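Local coordinates for centromeric protein-C, isoform A (PDB 6O2K), which probably serves as a chromatin-protein adaptor at the kinetochore, seen here as the dimeric cupin domain at its C-terminal end, at residues Thr12-Met15 and Gln16-Gly20; Ile117-Asp120 and Arg121-Tyr125; Asn129-Asp132 and Lys133-Leu137. All coordinates share one frame; numbering follows the deposited sequence.

Contact 1: Thr12-Met15 and Gln16-Gly20; sequences TKLM and QWLRG
L14 and L18, four residues apart on helix 6-19, pack their isobutyl groups obliquely across each other, with CD1 of L18 lying 4.0 Å from CG of L14. M15 joins them from the next position: its chain bends at both chi2 and chi3, and this curl brings the methyl CE round to 4.1 Å from L18 CD1. The first part of the same methionine serves R19, whose CD meets M15 CG at 4.1 Å with the two chains crossing at about a right angle. On another flank, T12 and Q16 run side by side in the same direction, the methyl CG2 of T12 touching CG of Q16.

The polar part is helical backbone. Four amides, Q16 N, W17 N, L18 N and R19 N, donate to T12 O, K13 O, L14 O and M15 O, and the L18 N to L14 O bond measures 2.9 Å. R19 has CG beside its own backbone N (chi1 -71°), which lays CG beside M15 O at 3.3 Å. G20 then ends the helix in a Schellman motif: its phi of 77° turns the chain, and G20 N bonds back to W17 O at 3.1 Å. A side chain on G20 would press against R19 O.

Beyond the helix, R68 of strand 64-69 reaches W17 O and L18 O, putting a positive group at the carbonyl end, while T12 OG1 bonds to R4 NE. The W17 ring meets F45 at about 45°. L14 packs on P26 of its own chain and on G114 of the second subunit, so this last part of the helix meets strand 64-69 of its own chain through R68 and the second subunit through L14.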
ATOM      1  N   THR B  12     -11.440   2.192  -8.806  1.00 25.09           N
ATOM      2  CA  THR B  12     -12.390   3.130  -8.225  1.00 27.28           C
ATOM      3  C   THR B  12     -13.340   2.432  -7.257  1.00 27.05           C
ATOM      4  O   THR B  12     -13.681   2.989  -6.207  1.00 28.20           O
ATOM      5  CB  THR B  12     -13.150   3.838  -9.351  1.00 31.13           C
ATOM      6  OG1 THR B  12     -12.298   4.842  -9.916  1.00 28.57           O
ATOM      7  CG2 THR B  12     -14.431   4.481  -8.831  1.00 33.92           C
ATOM      8  N   LYS B  13     -13.782   1.214  -7.585  1.00 24.19           N
ATOM      9  CA  LYS B  13     -14.632   0.477  -6.658  1.00 23.02           C
ATOM     10  C   LYS B  13     -13.899   0.228  -5.345  1.00 23.14           C
ATOM     11  O   LYS B  13     -14.452   0.459  -4.260  1.00 22.79           O
ATOM     12  CB  LYS B  13     -15.090  -0.842  -7.286  1.00 27.06           C
ATOM     13  CG  LYS B  13     -15.987  -1.667  -6.367  1.00 27.80           C
ATOM     14  CD  LYS B  13     -16.746  -2.768  -7.130  1.00 36.15           C
ATOM     15  CE  LYS B  13     -15.799  -3.897  -7.553  1.00 41.39           C
ATOM     16  NZ  LYS B  13     -16.524  -5.143  -7.952  1.00 43.77           N
ATOM     17  N   LEU B  14     -12.637  -0.221  -5.427  1.00 22.83           N
ATOM     18  CA  LEU B  14     -11.848  -0.431  -4.215  1.00 22.28           C
ATOM     19  C   LEU B  14     -11.775   0.844  -3.383  1.00 23.52           C
ATOM     20  O   LEU B  14     -12.028   0.821  -2.171  1.00 22.59           O
ATOM     21  CB  LEU B  14     -10.440  -0.920  -4.563  1.00 20.58           C
ATOM     22  CG  LEU B  14      -9.431  -0.886  -3.399  1.00 21.94           C
ATOM     23  CD1 LEU B  14      -9.813  -1.921  -2.339  1.00 24.73           C
ATOM     24  CD2 LEU B  14      -7.995  -1.120  -3.876  1.00 19.38           C
ATOM     25  N   MET B  15     -11.429   1.971  -4.016  1.00 21.87           N
ATOM     26  CA  MET B  15     -11.238   3.195  -3.237  1.00 24.99           C
ATOM     27  C   MET B  15     -12.556   3.700  -2.650  1.00 21.09           C
ATOM     28  O   MET B  15     -12.584   4.201  -1.513  1.00 26.64           O
ATOM     29  CB  MET B  15     -10.574   4.274  -4.089  1.00 27.61           C
ATOM     30  CG  MET B  15     -10.075   5.492  -3.301  1.00 35.64           C
ATOM     31  SD  MET B  15      -8.984   5.135  -1.905  1.00 36.40           S
ATOM     32  CE  MET B  15      -7.629   4.269  -2.700  1.00 36.00           C
ATOM     33  N   GLN B  16     -13.655   3.575  -3.396  1.00 23.10           N
ATOM     34  CA  GLN B  16     -14.958   3.947  -2.851  1.00 25.04           C
ATOM     35  C   GLN B  16     -15.310   3.087  -1.644  1.00 24.22           C
ATOM     36  O   GLN B  16     -15.880   3.580  -0.662  1.00 32.93           O
ATOM     37  CB  GLN B  16     -16.027   3.825  -3.937  1.00 30.78           C
ATOM     38  CG  GLN B  16     -15.912   4.902  -4.995  1.00 39.24           C
ATOM     39  CD  GLN B  16     -17.214   5.634  -5.215  1.00 56.33           C
ATOM     40  OE1 GLN B  16     -18.231   5.026  -5.551  1.00 61.72           O
ATOM     41  NE2 GLN B  16     -17.196   6.947  -5.011  1.00 61.12           N
ATOM     42  N   TRP B  17     -14.956   1.800  -1.691  1.00 28.82           N
ATOM     43  CA  TRP B  17     -15.200   0.938  -0.539  1.00 31.18           C
ATOM     44  C   TRP B  17     -14.331   1.336   0.654  1.00 29.24           C
ATOM     45  O   TRP B  17     -14.811   1.363   1.798  1.00 27.44           O
ATOM     46  CB  TRP B  17     -14.965  -0.521  -0.920  1.00 32.88           C
ATOM     47  CG  TRP B  17     -15.436  -1.457   0.128  1.00 43.19           C
ATOM     48  CD1 TRP B  17     -16.723  -1.847   0.371  1.00 48.68           C
ATOM     49  CD2 TRP B  17     -14.629  -2.108   1.105  1.00 45.55           C
ATOM     50  NE1 TRP B  17     -16.759  -2.714   1.434  1.00 51.36           N
ATOM     51  CE2 TRP B  17     -15.486  -2.886   1.905  1.00 49.25           C
ATOM     52  CE3 TRP B  17     -13.265  -2.105   1.382  1.00 43.23           C
ATOM     53  CZ2 TRP B  17     -15.020  -3.659   2.958  1.00 51.43           C
ATOM     54  CZ3 TRP B  17     -12.804  -2.871   2.425  1.00 48.07           C
ATOM     55  CH2 TRP B  17     -13.679  -3.637   3.203  1.00 50.22           C
ATOM     56  N   LEU B  18     -13.052   1.640   0.416  1.00 25.34           N
ATOM     57  CA  LEU B  18     -12.195   2.087   1.512  1.00 25.88           C
ATOM     58  C   LEU B  18     -12.725   3.378   2.118  1.00 29.58           C
ATOM     59  O   LEU B  18     -12.701   3.554   3.343  1.00 30.46           O
ATOM     60  CB  LEU B  18     -10.746   2.272   1.037  1.00 20.19           C
ATOM     61  CG  LEU B  18     -10.020   0.992   0.626  1.00 26.30           C
ATOM     62  CD1 LEU B  18      -8.677   1.271  -0.063  1.00 23.22           C
ATOM     63  CD2 LEU B  18      -9.850   0.080   1.824  1.00 25.75           C
ATOM     64  N   ARG B  19     -13.221   4.289   1.278  1.00 28.14           N
ATOM     65  CA  ARG B  19     -13.756   5.554   1.765  1.00 32.14           C
ATOM     66  C   ARG B  19     -15.091   5.397   2.477  1.00 31.44           C
ATOM     67  O   ARG B  19     -15.554   6.355   3.108  1.00 29.57           O
ATOM     68  CB  ARG B  19     -13.923   6.544   0.606  1.00 29.57           C
ATOM     69  CG  ARG B  19     -12.608   7.095   0.036  1.00 29.70           C
ATOM     70  CD  ARG B  19     -12.843   7.719  -1.335  1.00 34.75           C
ATOM     71  NE  ARG B  19     -13.446   9.051  -1.239  1.00 33.54           N
ATOM     72  CZ  ARG B  19     -13.872   9.758  -2.282  1.00 41.81           C
ATOM     73  NH1 ARG B  19     -13.769   9.268  -3.515  1.00 42.14           N
ATOM     74  NH2 ARG B  19     -14.395  10.960  -2.096  1.00 44.02           N
ATOM     75  N   GLY B  20     -15.727   4.232   2.384  1.00 28.79           N
ATOM     76  CA  GLY B  20     -17.045   4.071   2.966  1.00 29.69           C
ATOM     77  C   GLY B  20     -18.169   4.693   2.172  1.00 36.99           C
ATOM     78  O   GLY B  20     -19.307   4.709   2.651  1.00 40.86           O
TER

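Contact 2: Ile117-Asp120 and Arg121-Tyr125; sequences IEID and RGTRY
T123 and D120 close a type II beta turn, with T123 N donating to D120 O at 3.1 Å from above the carbonyl plane rather than along a lone pair. The turn carries the chain from strand 116-119, at the edge of the six-stranded sheet, to strand 124-129 in the four-stranded one, so it bridges the two sheets of the cupin domain. G122, with a phi of 90°, takes the turn position where a side chain would crowd the carbonyl before it.

The tight side lies beneath the turn. I119 points its branches at the incoming strand: CG2 sits 3.9 Å from T123 CG2 and 3.8 Å from Y125 CD1, meeting the ring obliquely, while CD1 lies over Y125 CB. Y125 has its CG lodged between its backbone N and carbonyl carbon (chi1 68°), which brings the ring to I119, the two side chains crossing at about a right angle. T123 O lies at the ring's edge, in its plane, and the hydroxyl OH is held by R75. L85 and T98 of the neighbouring strands pack against I119 and Y125 as well.

The outer side is looser and polar. R121 extends outward, its NE bonded to K81 O, and D120 OD2 has a long, weak ion pair with K59 of the second subunit. A water joins the D120 carboxylate to the T123 hydroxyl: it donates to D120 OD2 at 2.8 Å, accepts a weak bond from D120 N, and bonds to T123 OG1 at 2.9 Å.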
ATOM      1  N   ILE B 117       5.178   8.392   5.887  1.00 14.87           N
ATOM      2  CA  ILE B 117       6.029   8.737   7.021  1.00 14.20           C
ATOM      3  C   ILE B 117       6.413   7.461   7.761  1.00 17.83           C
ATOM      4  O   ILE B 117       5.598   6.548   7.918  1.00 16.31           O
ATOM      5  CB  ILE B 117       5.347   9.755   7.966  1.00 15.97           C
ATOM      6  CG1 ILE B 117       6.353  10.271   9.007  1.00 21.12           C
ATOM      7  CG2 ILE B 117       4.131   9.136   8.661  1.00 19.15           C
ATOM      8  CD1 ILE B 117       5.822  11.462   9.826  1.00 20.10           C
ATOM      9  N   GLU B 118       7.674   7.393   8.187  1.00 15.20           N
ATOM     10  CA  GLU B 118       8.216   6.291   8.962  1.00 17.47           C
ATOM     11  C   GLU B 118       8.154   6.678  10.441  1.00 15.65           C
ATOM     12  O   GLU B 118       8.653   7.742  10.826  1.00 19.28           O
ATOM     13  CB  GLU B 118       9.667   6.018   8.524  1.00 23.06           C
ATOM     14  CG  GLU B 118      10.213   4.628   8.807  1.00 29.42           C
ATOM     15  CD  GLU B 118      11.515   4.333   8.035  1.00 35.96           C
ATOM     16  OE1 GLU B 118      12.085   5.252   7.408  1.00 26.69           O
ATOM     17  OE2 GLU B 118      11.961   3.172   8.057  1.00 40.42           O
ATOM     18  N   ILE B 119       7.509   5.841  11.248  1.00 14.71           N
ATOM     19  CA  ILE B 119       7.362   6.013  12.690  1.00 16.95           C
ATOM     20  C   ILE B 119       8.266   4.982  13.352  1.00 15.48           C
ATOM     21  O   ILE B 119       7.983   3.776  13.302  1.00 18.87           O
ATOM     22  CB  ILE B 119       5.905   5.816  13.140  1.00 15.72           C
ATOM     23  CG1 ILE B 119       4.924   6.634  12.287  1.00 23.24           C
ATOM     24  CG2 ILE B 119       5.733   6.110  14.652  1.00 15.72           C
ATOM     25  CD1 ILE B 119       4.861   8.100  12.611  1.00 28.69           C
ATOM     26  N   ASP B 120       9.347   5.443  13.982  1.00 14.73           N
ATOM     27  CA  ASP B 120      10.280   4.527  14.623  1.00 17.67           C
ATOM     28  C   ASP B 120       9.706   3.963  15.923  1.00 21.67           C
ATOM     29  O   ASP B 120       8.784   4.514  16.535  1.00 18.81           O
ATOM     30  CB  ASP B 120      11.611   5.226  14.921  1.00 19.00           C
ATOM     31  CG  ASP B 120      12.238   5.824  13.680  1.00 27.80           C
ATOM     32  OD1 ASP B 120      12.514   5.063  12.734  1.00 26.99           O
ATOM     33  OD2 ASP B 120      12.408   7.057  13.636  1.00 34.24           O
ATOM     34  N   ARG B 121      10.293   2.855  16.360  1.00 19.02           N
ATOM     35  CA  ARG B 121       9.909   2.269  17.631  1.00 17.50           C
ATOM     36  C   ARG B 121      10.113   3.279  18.755  1.00 20.52           C
ATOM     37  O   ARG B 121      11.141   3.963  18.814  1.00 19.38           O
ATOM     38  CB  ARG B 121      10.721   0.999  17.882  1.00 22.45           C
ATOM     39  CG  ARG B 121      10.289   0.242  19.129  1.00 30.79           C
ATOM     40  CD  ARG B 121      10.878  -1.145  19.153  1.00 39.00           C
ATOM     41  NE  ARG B 121      10.297  -1.939  20.222  1.00 44.67           N
ATOM     42  CZ  ARG B 121      10.580  -3.217  20.445  1.00 51.71           C
ATOM     43  NH1 ARG B 121      11.450  -3.849  19.671  1.00 51.88           N
ATOM     44  NH2 ARG B 121       9.994  -3.860  21.449  1.00 56.97           N
ATOM     45  N   GLY B 122       9.102   3.410  19.612  1.00 22.62           N
ATOM     46  CA  GLY B 122       9.137   4.316  20.742  1.00 20.90           C
ATOM     47  C   GLY B 122       8.624   5.714  20.461  1.00 21.74           C
ATOM     48  O   GLY B 122       8.407   6.473  21.413  1.00 20.21           O
ATOM     49  N   THR B 123       8.429   6.081  19.194  1.00 19.17           N
ATOM     50  CA  THR B 123       7.922   7.409  18.859  1.00 15.97           C
ATOM     51  C   THR B 123       6.462   7.541  19.278  1.00 19.50           C
ATOM     52  O   THR B 123       5.672   6.604  19.149  1.00 18.54           O
ATOM     53  CB  THR B 123       8.094   7.666  17.361  1.00 21.64           C
ATOM     54  OG1 THR B 123       9.481   7.889  17.084  1.00 18.41           O
ATOM     55  CG2 THR B 123       7.275   8.878  16.874  1.00 19.58           C
ATOM     56  N   ARG B 124       6.111   8.702  19.821  1.00 20.71           N
ATOM     57  CA  ARG B 124       4.722   9.025  20.126  1.00 19.23           C
ATOM     58  C   ARG B 124       4.155   9.817  18.957  1.00 20.50           C
ATOM     59  O   ARG B 124       4.758  10.805  18.526  1.00 20.32           O
ATOM     60  CB  ARG B 124       4.613   9.827  21.423  1.00 25.45           C
ATOM     61  CG  ARG B 124       4.949   9.004  22.656  1.00 23.27           C
ATOM     62  CD  ARG B 124       4.677   9.756  23.957  1.00 32.45           C
ATOM     63  NE  ARG B 124       5.239   9.025  25.088  1.00 44.09           N
ATOM     64  CZ  ARG B 124       4.653   7.988  25.682  1.00 52.84           C
ATOM     65  NH1 ARG B 124       5.254   7.382  26.698  1.00 62.53           N
ATOM     66  NH2 ARG B 124       3.465   7.562  25.271  1.00 50.19           N
ATOM     67  N   TYR B 125       3.003   9.393  18.444  1.00 19.32           N
ATOM     68  CA  TYR B 125       2.484  10.003  17.229  1.00 21.78           C
ATOM     69  C   TYR B 125       0.969  10.135  17.295  1.00 22.47           C
ATOM     70  O   TYR B 125       0.279   9.278  17.860  1.00 22.45           O
ATOM     71  CB  TYR B 125       2.909   9.189  15.992  1.00 18.21           C
ATOM     72  CG  TYR B 125       2.263   7.828  15.894  1.00 16.72           C
ATOM     73  CD1 TYR B 125       2.660   6.776  16.718  1.00 20.03           C
ATOM     74  CD2 TYR B 125       1.239   7.594  14.980  1.00 17.79           C
ATOM     75  CE1 TYR B 125       2.038   5.529  16.631  1.00 21.97           C
ATOM     76  CE2 TYR B 125       0.625   6.364  14.885  1.00 18.34           C
ATOM     77  CZ  TYR B 125       1.021   5.339  15.710  1.00 20.38           C
ATOM     78  OH  TYR B 125       0.407   4.111  15.599  1.00 20.72           O
TER
HETATM   79  O   HOH W   1      10.290   8.757  14.479  1.00 15.60           O

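Contact 3: Asn129-Asp132 and Lys133-Leu137; sequences NAID and KVSVL
N129 OD1 is gripped from opposite faces of its amide: S135 OG donates to it at 2.7 Å, and I131 N reaches it at 3.3 Å, which makes an Asx turn. Both donors stand well above the carbonyl plane. The other end of the amide works too, ND2 giving a 2.7 Å bond to K133 O, with an N-H...O angle of 155°, and another to K70 O. With CG opposite the backbone N (chi1 -170°), the amide is carried across the loop to the strand that leaves it. An alanine here would remove all these bonds, and the 129-135 loop would probably lose its internal brace, leaving K133 O and S135 OG without this mate.

I131 lies over the serine, its CG1 and CD1 each 3.5 Å from S135 OG. K133 turns its ammonium away to a salt bridge with D5 of the second subunit.

One buried amide thus ties the end of strand 124-129 to K133 and S135 and, through ND2, to K70 as well. Bonds at OD1 and ND2 together fix its rotation, since a flip would probably set an NH2 against I131 N and an oxygen against the carbonyls of K133 and K70.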
ATOM      1  N   ASN B 129      -7.186  13.815  10.297  1.00 20.55           N
ATOM      2  CA  ASN B 129      -7.682  14.096   8.954  1.00 22.80           C
ATOM      3  C   ASN B 129      -7.679  15.600   8.721  1.00 23.29           C
ATOM      4  O   ASN B 129      -8.309  16.347   9.471  1.00 25.90           O
ATOM      5  CB  ASN B 129      -9.099  13.534   8.818  1.00 23.32           C
ATOM      6  CG  ASN B 129      -9.620  13.551   7.390  1.00 27.10           C
ATOM      7  OD1 ASN B 129      -8.998  14.112   6.479  1.00 23.64           O
ATOM      8  ND2 ASN B 129     -10.789  12.938   7.192  1.00 28.63           N
ATOM      9  N   ALA B 130      -6.975  16.051   7.691  1.00 23.32           N
ATOM     10  CA  ALA B 130      -6.810  17.482   7.462  1.00 25.40           C
ATOM     11  C   ALA B 130      -7.941  18.119   6.658  1.00 29.70           C
ATOM     12  O   ALA B 130      -7.935  19.344   6.489  1.00 30.43           O
ATOM     13  CB  ALA B 130      -5.481  17.754   6.753  1.00 21.26           C
ATOM     14  N   ILE B 131      -8.915  17.347   6.172  1.00 29.63           N
ATOM     15  CA  ILE B 131      -9.925  17.875   5.258  1.00 28.71           C
ATOM     16  C   ILE B 131     -11.328  17.442   5.673  1.00 30.18           C
ATOM     17  O   ILE B 131     -11.519  16.538   6.488  1.00 28.23           O
ATOM     18  CB  ILE B 131      -9.660  17.452   3.803  1.00 30.53           C
ATOM     19  CG1 ILE B 131      -9.510  15.934   3.722  1.00 32.32           C
ATOM     20  CG2 ILE B 131      -8.430  18.153   3.272  1.00 31.24           C
ATOM     21  CD1 ILE B 131      -9.436  15.407   2.317  1.00 31.86           C
ATOM     22  N   ASP B 132     -12.323  18.087   5.048  1.00 28.08           N
ATOM     23  CA  ASP B 132     -13.736  17.879   5.346  1.00 35.56           C
ATOM     24  C   ASP B 132     -14.333  16.720   4.544  1.00 34.01           C
ATOM     25  O   ASP B 132     -15.525  16.735   4.196  1.00 33.50           O
ATOM     26  CB  ASP B 132     -14.496  19.187   5.098  1.00 45.30           C
ATOM     27  CG  ASP B 132     -15.951  19.136   5.549  1.00 53.78           C
ATOM     28  OD1 ASP B 132     -16.732  20.005   5.107  1.00 55.42           O
ATOM     29  OD2 ASP B 132     -16.313  18.240   6.343  1.00 53.45           O
ATOM     30  N   LYS B 133     -13.520  15.717   4.231  1.00 30.04           N
ATOM     31  CA  LYS B 133     -13.962  14.489   3.591  1.00 30.70           C
ATOM     32  C   LYS B 133     -13.295  13.313   4.291  1.00 29.13           C
ATOM     33  O   LYS B 133     -12.295  13.469   4.997  1.00 30.22           O
ATOM     34  CB  LYS B 133     -13.606  14.456   2.102  1.00 37.10           C
ATOM     35  CG  LYS B 133     -14.075  15.647   1.291  1.00 51.79           C
ATOM     36  CD  LYS B 133     -13.301  15.754  -0.022  1.00 55.89           C
ATOM     37  CE  LYS B 133     -12.841  14.387  -0.512  1.00 54.92           C
ATOM     38  NZ  LYS B 133     -13.838  13.754  -1.416  1.00 54.84           N
ATOM     39  N   VAL B 134     -13.844  12.118   4.073  1.00 28.00           N
ATOM     40  CA  VAL B 134     -13.210  10.925   4.611  1.00 25.21           C
ATOM     41  C   VAL B 134     -11.843  10.760   3.963  1.00 29.83           C
ATOM     42  O   VAL B 134     -11.711  10.826   2.734  1.00 26.68           O
ATOM     43  CB  VAL B 134     -14.090   9.692   4.368  1.00 26.33           C
ATOM     44  CG1 VAL B 134     -13.312   8.425   4.687  1.00 28.05           C
ATOM     45  CG2 VAL B 134     -15.344   9.765   5.208  1.00 32.57           C
ATOM     46  N   SER B 135     -10.817  10.570   4.788  1.00 25.84           N
ATOM     47  CA  SER B 135      -9.478  10.266   4.286  1.00 26.94           C
ATOM     48  C   SER B 135      -9.078   8.875   4.749  1.00 24.20           C
ATOM     49  O   SER B 135      -9.602   8.353   5.739  1.00 23.02           O
ATOM     50  CB  SER B 135      -8.424  11.285   4.750  1.00 26.44           C
ATOM     51  OG  SER B 135      -8.731  12.593   4.309  1.00 21.85           O
ATOM     52  N   VAL B 136      -8.135   8.275   4.025  1.00 18.97           N
ATOM     53  CA  VAL B 136      -7.755   6.885   4.241  1.00 19.14           C
ATOM     54  C   VAL B 136      -6.240   6.775   4.193  1.00 22.31           C
ATOM     55  O   VAL B 136      -5.611   7.277   3.254  1.00 19.71           O
ATOM     56  CB  VAL B 136      -8.373   5.959   3.178  1.00 21.06           C
ATOM     57  CG1 VAL B 136      -7.941   4.524   3.405  1.00 19.93           C
ATOM     58  CG2 VAL B 136      -9.890   6.079   3.177  1.00 25.78           C
ATOM     59  N   LEU B 137      -5.655   6.100   5.183  1.00 21.99           N
ATOM     60  CA  LEU B 137      -4.227   5.804   5.115  1.00 19.90           C
ATOM     61  C   LEU B 137      -3.984   4.317   5.301  1.00 17.90           C
ATOM     62  O   LEU B 137      -4.768   3.611   5.937  1.00 22.80           O
ATOM     63  CB  LEU B 137      -3.396   6.605   6.135  1.00 26.41           C
ATOM     64  CG  LEU B 137      -3.532   6.419   7.647  1.00 27.63           C
ATOM     65  CD1 LEU B 137      -2.836   5.160   8.128  1.00 25.33           C
ATOM     66  CD2 LEU B 137      -2.946   7.634   8.348  1.00 29.01           C
TER

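How the contacts relate
Contacts 1 and 3 are close neighbours, their centres about 13 Å apart. The helix end packs on the residues leading into strand 135-141 and on its start: R19 O meets V134 CG1, and L18 O and R19 CA lie on V136 CG2. R19 NH2 comes within 2.9 Å of K133 NZ; E8 of the second subunit (weakly, with R19) and D5 of that subunit (with K133) probably offset these like charges. Contact 2 lies on the opposite side of the chain's centre from contact 1, their centres about 28 Å apart, and about 21 Å from contact 3, to which strand 124-129 leads directly. All three contacts touch the second subunit.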